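Local coordinates for cytidylate kinase-like family protein (Eubacterium ventriosum, PDB 3FDI) that is of unknown function but probably acts as a P-loop kinase of the cytidylate kinase-like family, binding nucleotide phosphate groups, at residues 12-17 / 122-127; 108-113 / 164-169. One frame throughout, in Å; residues are numbered along the deposited sequence.

Contact 1: 12-17 / 122-127; sequences GREFGS and FILGDK. With SO4 (sulfate ion), chain G; SO4 (sulfate ion), chain F.
Gly-12 and Arg-13 pair in parallel with Phe-122 and Ile-123, where strand 8-13 of a P-loop kinase sheet runs out into the probable phosphate-binding loop. Ile-123 contributes both of its backbone polar atoms. Its N donates to Gly-12 O at 2.9 Å, and its O accepts from Glu-14 N at 3.0 Å. On one face of the sheet the Phe-122 ring lies obliquely against the outgoing backbone, CE2 coming to 3.2 Å from Arg-13 N. Tyr-174 stacks on this ring.

Beyond the strand, a side chain takes over the pairing. Glu-14 has CG anti to its carbonyl carbon (chi1 -56°) and is extended from there, passing Phe-122 with carboxylate and ring planes 86° apart. OE1 receives Gly-125 N at 3.1 Å from above the carboxylate plane, while a salt bridge to Lys-130 satisfies the same oxygen, which is thus held by two partners. CD and OE1 also rest against Leu-124 CB.

The loop begins with a type II turn from Glu-14 to Ser-17, whose N and OG both donate to Glu-14 O. The OG bond lies in the carbonyl plane. One sulfate, probably from the crystallisation liquor, sits in the loop, consistent with a nucleotide phosphate site: Gly-16 N donates to its O2, and Gly-18, Gly-19 and His-20 add their backbone N-H groups, with Arg-137 as a further partner. The other sulfate sits at the edge of the Arg-13 guanidinium, with NH2 at 2.6 Å from its O2 and NH1 at 3.3 Å from its O3.

Contact 2: 108-113 / 164-169; sequences AEEILS and CESKWG
Glu-110 and Cys-164 make the van der Waals part of this small contact between the short helix 108-111 and the loop that follows helix 142-163. The thiol meets the aliphatic base of the glutamate, SG lying 3.6 Å from Glu-110 CB and 3.8 Å from its CG. With CG anti to the backbone N (chi1 -179°), CG as well as CB lies against the sulfur. Lys-60 and Pro-61 of helix 60-66 also touch this glutamate.

Polar groups approach one another without bonding across the segments. Ser-166 OG stands 4.0 Å from Glu-110 OE1 and 4.1 Å from Glu-109 OE2, too far for a hydrogen bond to either, and this buried hydroxyl has no partner in the model. Glu-109 OE2 is instead hydrogen-bonded to His-160 of the long helix.

Hydrogen bonds other than across the contact hold each side. Where the short helix ends, Glu-110 O accepts Ser-113 OG at 2.9 Å together with Ser-113 N, both from the same face of its plane. On the loop, Trp-168 N is held by Asn-161, and Cys-164 O accepts from Lys-154 of a third subunit.

Helix 108-111 lies in the right-handed crossover that carries the chain from strand 101-104 past strand 8-13 to strand 118-125, a connection belonging to the 2-3-1-4-5 parallel sheet of P-loop kinases.

Contact 1 is buried and joins two neighbouring strands of the central sheet through backbone bonds and a carboxylate, with the sulfates bound on the 12-17 side alone; contact 2, only partly buried, sets a short helix against a loop by light side-chain packing. Their centres lie about 17 Å apart, yet the two meet: Trp-168, near the end of segment 164-169, presents CZ2 3.7 Å from Phe-122 CZ, the rings edge-to-face, and also packs on Arg-13 O. Along the chain the segments alternate, 12-17, 108-113, 122-127, 164-169, with helix 108-111 leading directly to strand 118-125. Both contacts touch a second subunit, whose Arg-172 packs on Glu-14 and Leu-124 as well as Trp-168.

Contact 1: 12-17 / 122-127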
loop_
_atom_site.group_PDB
_atom_site.type_symbol
_atom_site.label_atom_id
_atom_site.label_comp_id
_atom_site.label_asym_id
_atom_site.label_seq_id
_atom_site.Cartn_x
_atom_site.Cartn_y
_atom_site.Cartn_z
ATOM N N GLY B 12 -9.110 15.111 -9.478
ATOM C CA GLY B 12 -9.082 13.669 -9.564
ATOM C C GLY B 12 -10.438 13.123 -9.149
ATOM O O GLY B 12 -11.277 13.840 -8.628
ATOM N N ARG B 13 -10.654 11.831 -9.351
ATOM C CA ARG B 13 -11.967 11.273 -9.191
ATOM C C ARG B 13 -12.003 9.733 -9.334
ATOM O O ARG B 13 -11.200 9.129 -10.088
ATOM C CB ARG B 13 -12.936 11.899 -10.224
ATOM C CG ARG B 13 -13.036 11.096 -11.557
ATOM C CD ARG B 13 -12.456 11.692 -12.846
ATOM N NE ARG B 13 -11.053 11.440 -13.028
ATOM C CZ ARG B 13 -10.406 11.208 -14.177
ATOM N NH1 ARG B 13 -11.015 11.159 -15.346
ATOM N NH2 ARG B 13 -9.074 11.024 -14.135
ATOM N N GLU B 14 -12.940 9.125 -8.609
ATOM C CA GLU B 14 -13.341 7.742 -8.829
ATOM C C GLU B 14 -14.335 7.729 -9.970
ATOM O O GLU B 14 -15.160 8.650 -10.102
ATOM C CB GLU B 14 -14.068 7.173 -7.612
ATOM C CG GLU B 14 -13.306 7.257 -6.362
ATOM C CD GLU B 14 -14.046 6.650 -5.183
ATOM O OE1 GLU B 14 -15.295 6.777 -5.116
ATOM O OE2 GLU B 14 -13.368 6.086 -4.299
ATOM N N PHE B 15 -14.298 6.654 -10.748
ATOM C CA PHE B 15 -15.178 6.487 -11.873
ATOM C C PHE B 15 -16.589 6.365 -11.365
ATOM O O PHE B 15 -16.848 5.621 -10.400
ATOM C CB PHE B 15 -14.832 5.222 -12.594
ATOM C CG PHE B 15 -15.601 5.034 -13.877
ATOM C CD1 PHE B 15 -15.284 5.804 -15.002
ATOM C CD2 PHE B 15 -16.628 4.093 -13.967
ATOM C CE1 PHE B 15 -15.973 5.634 -16.197
ATOM C CE2 PHE B 15 -17.303 3.903 -15.176
ATOM C CZ PHE B 15 -16.976 4.662 -16.286
ATOM N N GLY B 16 -17.482 7.120 -11.995
ATOM C CA GLY B 16 -18.855 7.195 -11.562
ATOM C C GLY B 16 -19.216 8.160 -10.433
ATOM O O GLY B 16 -20.378 8.200 -10.033
ATOM N N SER B 17 -18.262 8.956 -9.933
ATOM C CA SER B 17 -18.512 9.754 -8.733
ATOM C C SER B 17 -19.213 11.045 -8.979
ATOM O O SER B 17 -19.666 11.679 -8.016
ATOM C CB SER B 17 -17.225 10.115 -8.054
ATOM O OG SER B 17 -16.377 10.793 -8.949
ATOM N N PHE B 122 -10.180 15.888 -4.913
ATOM C CA PHE B 122 -10.503 14.523 -5.342
ATOM C C PHE B 122 -11.977 14.251 -5.065
ATOM O O PHE B 122 -12.426 14.421 -3.951
ATOM C CB PHE B 122 -9.586 13.530 -4.650
ATOM C CG PHE B 122 -9.751 12.104 -5.142
ATOM C CD1 PHE B 122 -10.416 11.165 -4.362
ATOM C CD2 PHE B 122 -9.169 11.713 -6.332
ATOM C CE1 PHE B 122 -10.620 9.908 -4.801
ATOM C CE2 PHE B 122 -9.341 10.409 -6.804
ATOM C CZ PHE B 122 -10.070 9.501 -6.073
ATOM N N ILE B 123 -12.718 13.804 -6.089
ATOM C CA ILE B 123 -14.145 13.511 -5.988
ATOM C C ILE B 123 -14.375 12.006 -5.916
ATOM O O ILE B 123 -13.808 11.237 -6.680
ATOM C CB ILE B 123 -14.872 14.072 -7.149
ATOM C CG1 ILE B 123 -14.432 15.521 -7.349
ATOM C CG2 ILE B 123 -16.416 13.982 -6.964
ATOM C CD1 ILE B 123 -15.029 16.466 -6.211
ATOM N N LEU B 124 -15.175 11.593 -4.942
ATOM C CA LEU B 124 -15.466 10.215 -4.735
ATOM C C LEU B 124 -16.960 10.092 -4.514
ATOM O O LEU B 124 -17.681 11.092 -4.531
ATOM C CB LEU B 124 -14.633 9.650 -3.591
ATOM C CG LEU B 124 -14.583 10.224 -2.186
ATOM C CD1 LEU B 124 -14.052 9.101 -1.195
ATOM C CD2 LEU B 124 -13.789 11.534 -2.017
ATOM N N GLY B 125 -17.462 8.865 -4.408
ATOM C CA GLY B 125 -18.898 8.683 -4.116
ATOM C C GLY B 125 -19.131 7.414 -3.318
ATOM O O GLY B 125 -18.210 6.623 -3.169
ATOM N N ASP B 126 -20.341 7.171 -2.805
ATOM C CA ASP B 126 -20.596 5.822 -2.245
ATOM C C ASP B 126 -20.970 4.873 -3.370
ATOM O O ASP B 126 -21.304 5.321 -4.452
ATOM C CB ASP B 126 -21.673 5.843 -1.190
ATOM C CG ASP B 126 -22.978 6.178 -1.765
ATOM O OD1 ASP B 126 -23.182 7.376 -2.043
ATOM O OD2 ASP B 126 -23.765 5.239 -2.022
ATOM N N LYS B 127 -20.884 3.571 -3.143
ATOM C CA LYS B 127 -21.213 2.594 -4.204
ATOM C C LYS B 127 -22.557 2.816 -4.908
ATOM O O LYS B 127 -22.563 3.078 -6.118
ATOM C CB LYS B 127 -21.195 1.179 -3.680
ATOM C CG LYS B 127 -19.818 0.584 -3.525
ATOM C CD LYS B 127 -19.930 -0.959 -3.704
ATOM C CE LYS B 127 -18.739 -1.718 -3.095
ATOM N NZ LYS B 127 -19.092 -3.178 -3.028
HETATM S S SO4 G . -17.056 10.482 -13.349
HETATM O O1 SO4 G . -16.743 11.655 -14.170
HETATM O O2 SO4 G . -16.681 9.233 -14.006
HETATM O O3 SO4 G . -16.205 10.711 -12.163
HETATM O O4 SO4 G . -18.517 10.505 -13.028
HETATM S S SO4 F . -7.060 10.418 -16.847
HETATM O O1 SO4 F . -6.124 11.502 -17.101
HETATM O O2 SO4 F . -6.972 10.181 -15.402
HETATM O O3 SO4 F . -8.399 10.771 -17.287
HETATM O O4 SO4 F . -6.628 9.244 -17.647
#

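Contact 2: 108-113 / 164-169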
loop_
_atom_site.group_PDB
_atom_site.type_symbol
_atom_site.label_atom_id
_atom_site.label_comp_id
_atom_site.label_asym_id
_atom_site.label_seq_id
_atom_site.Cartn_x
_atom_site.Cartn_y
_atom_site.Cartn_z
ATOM N N ALA B 108 -2.169 16.162 -12.796
ATOM C CA ALA B 108 -1.990 17.615 -12.817
ATOM C C ALA B 108 -1.603 18.173 -11.450
ATOM O O ALA B 108 -0.810 19.106 -11.396
ATOM C CB ALA B 108 -3.187 18.340 -13.411
ATOM N N GLU B 109 -2.136 17.629 -10.347
ATOM C CA GLU B 109 -1.796 18.161 -9.031
ATOM C C GLU B 109 -0.295 17.979 -8.750
ATOM O O GLU B 109 0.310 18.828 -8.096
ATOM C CB GLU B 109 -2.644 17.559 -7.901
ATOM C CG GLU B 109 -2.157 16.256 -7.282
ATOM C CD GLU B 109 -2.070 15.092 -8.241
ATOM O OE1 GLU B 109 -2.660 15.090 -9.405
ATOM O OE2 GLU B 109 -1.348 14.140 -7.848
ATOM N N GLU B 110 0.305 16.915 -9.287
ATOM C CA GLU B 110 1.742 16.686 -9.132
ATOM C C GLU B 110 2.565 17.616 -10.013
ATOM O O GLU B 110 3.521 18.251 -9.515
ATOM C CB GLU B 110 2.109 15.241 -9.414
ATOM C CG GLU B 110 3.574 14.901 -9.264
ATOM C CD GLU B 110 4.139 15.082 -7.834
ATOM O OE1 GLU B 110 3.362 15.084 -6.837
ATOM O OE2 GLU B 110 5.384 15.223 -7.721
ATOM N N ILE B 111 2.211 17.679 -11.305
ATOM C CA ILE B 111 2.867 18.582 -12.267
ATOM C C ILE B 111 2.894 20.083 -11.827
ATOM O O ILE B 111 3.903 20.778 -12.042
ATOM C CB ILE B 111 2.182 18.530 -13.632
ATOM C CG1 ILE B 111 2.360 17.148 -14.263
ATOM C CG2 ILE B 111 2.718 19.635 -14.578
ATOM C CD1 ILE B 111 1.630 17.054 -15.542
ATOM N N LEU B 112 1.806 20.541 -11.212
ATOM C CA LEU B 112 1.619 21.922 -10.865
ATOM C C LEU B 112 1.773 22.167 -9.377
ATOM O O LEU B 112 1.281 23.160 -8.833
ATOM C CB LEU B 112 0.249 22.349 -11.347
ATOM C CG LEU B 112 0.055 22.320 -12.861
ATOM C CD1 LEU B 112 -1.344 22.715 -13.204
ATOM C CD2 LEU B 112 1.118 23.204 -13.610
ATOM N N SER B 113 2.406 21.206 -8.723
ATOM C CA SER B 113 2.948 21.336 -7.375
ATOM C C SER B 113 3.491 22.713 -6.980
ATOM O O SER B 113 3.124 23.283 -5.978
ATOM C CB SER B 113 4.134 20.384 -7.240
ATOM O OG SER B 113 3.691 19.152 -6.789
ATOM N N CYS B 164 3.820 9.518 -10.314
ATOM C CA CYS B 164 3.960 10.304 -9.107
ATOM C C CYS B 164 4.420 9.424 -7.982
ATOM O O CYS B 164 4.279 8.185 -8.049
ATOM C CB CYS B 164 2.607 10.887 -8.717
ATOM S SG CYS B 164 1.655 11.682 -10.052
ATOM N N GLU B 165 4.950 10.052 -6.941
ATOM C CA GLU B 165 5.317 9.364 -5.697
ATOM C C GLU B 165 4.188 9.451 -4.672
ATOM O O GLU B 165 4.039 8.595 -3.841
ATOM C CB GLU B 165 6.565 10.008 -5.105
ATOM C CG GLU B 165 7.857 9.826 -5.981
ATOM C CD GLU B 165 9.067 10.571 -5.392
ATOM O OE1 GLU B 165 8.827 11.480 -4.556
ATOM O OE2 GLU B 165 10.245 10.253 -5.731
ATOM N N SER B 166 3.375 10.478 -4.745
ATOM C CA SER B 166 2.145 10.540 -3.934
ATOM C C SER B 166 1.111 9.490 -4.442
ATOM O O SER B 166 1.212 8.965 -5.557
ATOM C CB SER B 166 1.533 11.933 -4.069
ATOM O OG SER B 166 1.192 12.062 -5.456
ATOM N N LYS B 167 0.108 9.221 -3.619
ATOM C CA LYS B 167 -0.802 8.097 -3.868
ATOM C C LYS B 167 -2.177 8.568 -4.305
ATOM O O LYS B 167 -2.809 9.419 -3.658
ATOM C CB LYS B 167 -0.938 7.242 -2.592
ATOM C CG LYS B 167 0.378 6.586 -2.144
ATOM C CD LYS B 167 0.885 5.544 -3.119
ATOM C CE LYS B 167 2.324 5.088 -2.838
ATOM N NZ LYS B 167 2.826 4.263 -4.028
ATOM N N TRP B 168 -2.622 8.024 -5.420
ATOM C CA TRP B 168 -3.949 8.284 -5.951
ATOM C C TRP B 168 -5.008 8.041 -4.875
ATOM O O TRP B 168 -5.037 6.988 -4.287
ATOM C CB TRP B 168 -4.235 7.344 -7.089
ATOM C CG TRP B 168 -5.545 7.589 -7.753
ATOM C CD1 TRP B 168 -5.805 8.520 -8.698
ATOM C CD2 TRP B 168 -6.762 6.867 -7.558
ATOM N NE1 TRP B 168 -7.114 8.433 -9.106
ATOM C CE2 TRP B 168 -7.720 7.422 -8.422
ATOM C CE3 TRP B 168 -7.133 5.801 -6.737
ATOM C CZ2 TRP B 168 -9.023 6.954 -8.500
ATOM C CZ3 TRP B 168 -8.439 5.304 -6.830
ATOM C CH2 TRP B 168 -9.368 5.903 -7.693
ATOM N N GLY B 169 -5.869 8.999 -4.642
ATOM C CA GLY B 169 -6.965 8.812 -3.687
ATOM C C GLY B 169 -6.646 9.023 -2.204
ATOM O O GLY B 169 -7.546 8.984 -1.392
#